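Local coordinates for protein thymidylate synthase (Enterobacteria phage T4, PDB 1TIS) that catalyses the reductive methylation of dUMP to dTMP with methylenetetrahydrofolate as one-carbon donor and reductant, working as a homodimer in the dTTP pathway, at residues K2-L7 against G183-I188. Residues are numbered along the deposited sequence; the frame is centred on the assembly and turned at random.
Sequences KQYQDL and GLPFNI
The phenol ring of Tyr4 is the flat group here, and it meets Leu184 and Pro185 at a slant, so that neither residue lies squarely over a face or at an edge. Leu184 approaches with one branch of its fork, CD2 resting 4.3 Å from Tyr4 CE1. Pro185 comes in on the CE2 side, its CG 4.1 Å from Tyr4 CE2 and its side chain crossing that of Tyr4 at about a right angle; both partners lie on the same side of the ring plane. Beyond the ring carbons, the hydroxyl reaches the pyrrolidine: Tyr4 OH is 3.5 Å from Pro185 CD, a van der Waals contact. The tyrosine gets this far because CG stands anti to the backbone N (chi1 -176°), which carries the ring outward from its helix across a CA-to-CA gap of 9.8 Å between Tyr4 and Pro185. No hydrogen bond joins the two segments, so the link is apolar contact carried mainly by the Tyr4 side chain, burying a modest 163 Å². Val45 and Val180, both in loops, also touch Tyr4, while Leu184 packs on Trp173 and Val178 of strand 168-179. Helix 184-202 starts here, with Gly183 at its N-cap. One turn in, Asn187 hydrogen-bonds Gln175 through OD1, and by similarity it contributes to a dUMP site shared between the two subunits. The arrangement thus joins the N-terminal helix 3-12 to the first turn of helix 184-202, the helix that follows strand 168-179 and precedes its parallel neighbour 205-219: the beta-alpha-beta crossover beside what is probably the nucleotide pocket, as in other thymidylate synthases.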
loop_
_atom_site.group_PDB
_atom_site.type_symbol
_atom_site.label_atom_id
_atom_site.label_comp_id
_atom_site.label_asym_id
_atom_site.label_seq_id
_atom_site.Cartn_x
_atom_site.Cartn_y
_atom_site.Cartn_z
ATOM N N LYS A 2 -8.506 7.440 -20.421
ATOM C CA LYS A 2 -8.409 6.246 -21.277
ATOM C C LYS A 2 -8.335 4.883 -20.573
ATOM O O LYS A 2 -9.108 3.952 -20.826
ATOM C CB LYS A 2 -7.172 6.374 -22.214
ATOM C CG LYS A 2 -5.787 6.490 -21.575
ATOM C CD LYS A 2 -4.768 5.721 -22.400
ATOM C CE LYS A 2 -3.415 5.605 -21.669
ATOM N NZ LYS A 2 -2.383 4.978 -22.494
ATOM N N GLN A 3 -7.407 4.823 -19.607
ATOM C CA GLN A 3 -7.010 3.625 -18.899
ATOM C C GLN A 3 -8.079 2.919 -18.107
ATOM O O GLN A 3 -7.852 1.770 -17.743
ATOM C CB GLN A 3 -5.800 3.936 -17.970
ATOM C CG GLN A 3 -5.883 4.884 -16.765
ATOM C CD GLN A 3 -6.291 6.320 -17.083
ATOM O OE1 GLN A 3 -7.432 6.592 -17.491
ATOM N NE2 GLN A 3 -5.403 7.297 -16.963
ATOM N N TYR A 4 -9.260 3.460 -17.845
ATOM C CA TYR A 4 -10.232 2.671 -17.095
ATOM C C TYR A 4 -10.835 1.573 -17.975
ATOM O O TYR A 4 -10.951 0.423 -17.543
ATOM C CB TYR A 4 -11.317 3.598 -16.563
ATOM C CG TYR A 4 -12.349 2.916 -15.689
ATOM C CD1 TYR A 4 -12.105 1.691 -15.110
ATOM C CD2 TYR A 4 -13.561 3.534 -15.486
ATOM C CE1 TYR A 4 -13.058 1.077 -14.341
ATOM C CE2 TYR A 4 -14.530 2.924 -14.706
ATOM C CZ TYR A 4 -14.267 1.693 -14.139
ATOM O OH TYR A 4 -15.195 1.051 -13.359
ATOM N N GLN A 5 -11.199 1.927 -19.212
ATOM C CA GLN A 5 -11.770 1.023 -20.213
ATOM C C GLN A 5 -10.931 -0.224 -20.440
ATOM O O GLN A 5 -11.446 -1.343 -20.533
ATOM C CB GLN A 5 -11.933 1.794 -21.526
ATOM C CG GLN A 5 -13.204 2.658 -21.669
ATOM C CD GLN A 5 -13.559 3.616 -20.523
ATOM O OE1 GLN A 5 -12.708 4.241 -19.876
ATOM N NE2 GLN A 5 -14.843 3.736 -20.207
ATOM N N ASP A 6 -9.617 0.027 -20.498
ATOM C CA ASP A 6 -8.623 -1.019 -20.611
ATOM C C ASP A 6 -8.741 -2.002 -19.451
ATOM O O ASP A 6 -9.130 -3.150 -19.686
ATOM C CB ASP A 6 -7.198 -0.475 -20.583
ATOM C CG ASP A 6 -6.801 0.535 -21.654
ATOM O OD1 ASP A 6 -7.192 0.389 -22.814
ATOM O OD2 ASP A 6 -6.064 1.467 -21.320
ATOM N N LEU A 7 -8.497 -1.597 -18.196
ATOM C CA LEU A 7 -8.446 -2.518 -17.071
ATOM C C LEU A 7 -9.552 -3.538 -17.078
ATOM O O LEU A 7 -9.260 -4.732 -17.082
ATOM C CB LEU A 7 -8.509 -1.799 -15.708
ATOM C CG LEU A 7 -8.449 -2.656 -14.405
ATOM C CD1 LEU A 7 -7.209 -3.563 -14.437
ATOM C CD2 LEU A 7 -8.413 -1.748 -13.171
ATOM N N GLY A 183 -17.792 0.276 -7.452
ATOM C CA GLY A 183 -17.055 0.747 -6.291
ATOM C C GLY A 183 -16.073 1.819 -6.706
ATOM O O GLY A 183 -16.216 3.022 -6.443
ATOM N N LEU A 184 -15.155 1.317 -7.534
ATOM C CA LEU A 184 -14.014 2.059 -8.012
ATOM C C LEU A 184 -14.402 3.402 -8.550
ATOM O O LEU A 184 -13.679 4.331 -8.188
ATOM C CB LEU A 184 -13.260 1.275 -9.087
ATOM C CG LEU A 184 -11.855 1.688 -9.502
ATOM C CD1 LEU A 184 -10.990 1.936 -8.247
ATOM C CD2 LEU A 184 -11.316 0.614 -10.489
ATOM N N PRO A 185 -15.472 3.651 -9.306
ATOM C CA PRO A 185 -15.953 5.026 -9.515
ATOM C C PRO A 185 -16.105 5.975 -8.312
ATOM O O PRO A 185 -15.523 7.081 -8.353
ATOM C CB PRO A 185 -17.200 4.775 -10.283
ATOM C CG PRO A 185 -16.655 3.757 -11.272
ATOM C CD PRO A 185 -15.962 2.771 -10.369
ATOM N N PHE A 186 -16.759 5.577 -7.199
ATOM C CA PHE A 186 -16.887 6.435 -6.018
ATOM C C PHE A 186 -15.503 6.700 -5.415
ATOM O O PHE A 186 -15.246 7.765 -4.844
ATOM C CB PHE A 186 -17.814 5.722 -5.056
ATOM C CG PHE A 186 -18.287 6.408 -3.750
ATOM C CD1 PHE A 186 -17.504 6.346 -2.578
ATOM C CD2 PHE A 186 -19.565 6.975 -3.670
ATOM C CE1 PHE A 186 -17.990 6.826 -1.368
ATOM C CE2 PHE A 186 -20.045 7.452 -2.460
ATOM C CZ PHE A 186 -19.263 7.376 -1.317
ATOM N N ASN A 187 -14.531 5.789 -5.544
ATOM C CA ASN A 187 -13.171 6.001 -5.038
ATOM C C ASN A 187 -12.216 6.848 -5.835
ATOM O O ASN A 187 -11.424 7.566 -5.233
ATOM C CB ASN A 187 -12.510 4.705 -4.817
ATOM C CG ASN A 187 -13.057 4.143 -3.544
ATOM O OD1 ASN A 187 -13.412 2.962 -3.450
ATOM N ND2 ASN A 187 -13.133 4.990 -2.518
ATOM N N ILE A 188 -12.264 6.807 -7.163
ATOM C CA ILE A 188 -11.489 7.677 -8.034
ATOM C C ILE A 188 -11.822 9.105 -7.551
ATOM O O ILE A 188 -10.960 9.854 -7.078
ATOM C CB ILE A 188 -11.936 7.438 -9.552
ATOM C CG1 ILE A 188 -11.770 5.980 -10.081
ATOM C CG2 ILE A 188 -11.009 8.287 -10.415
ATOM C CD1 ILE A 188 -12.249 5.656 -11.531
#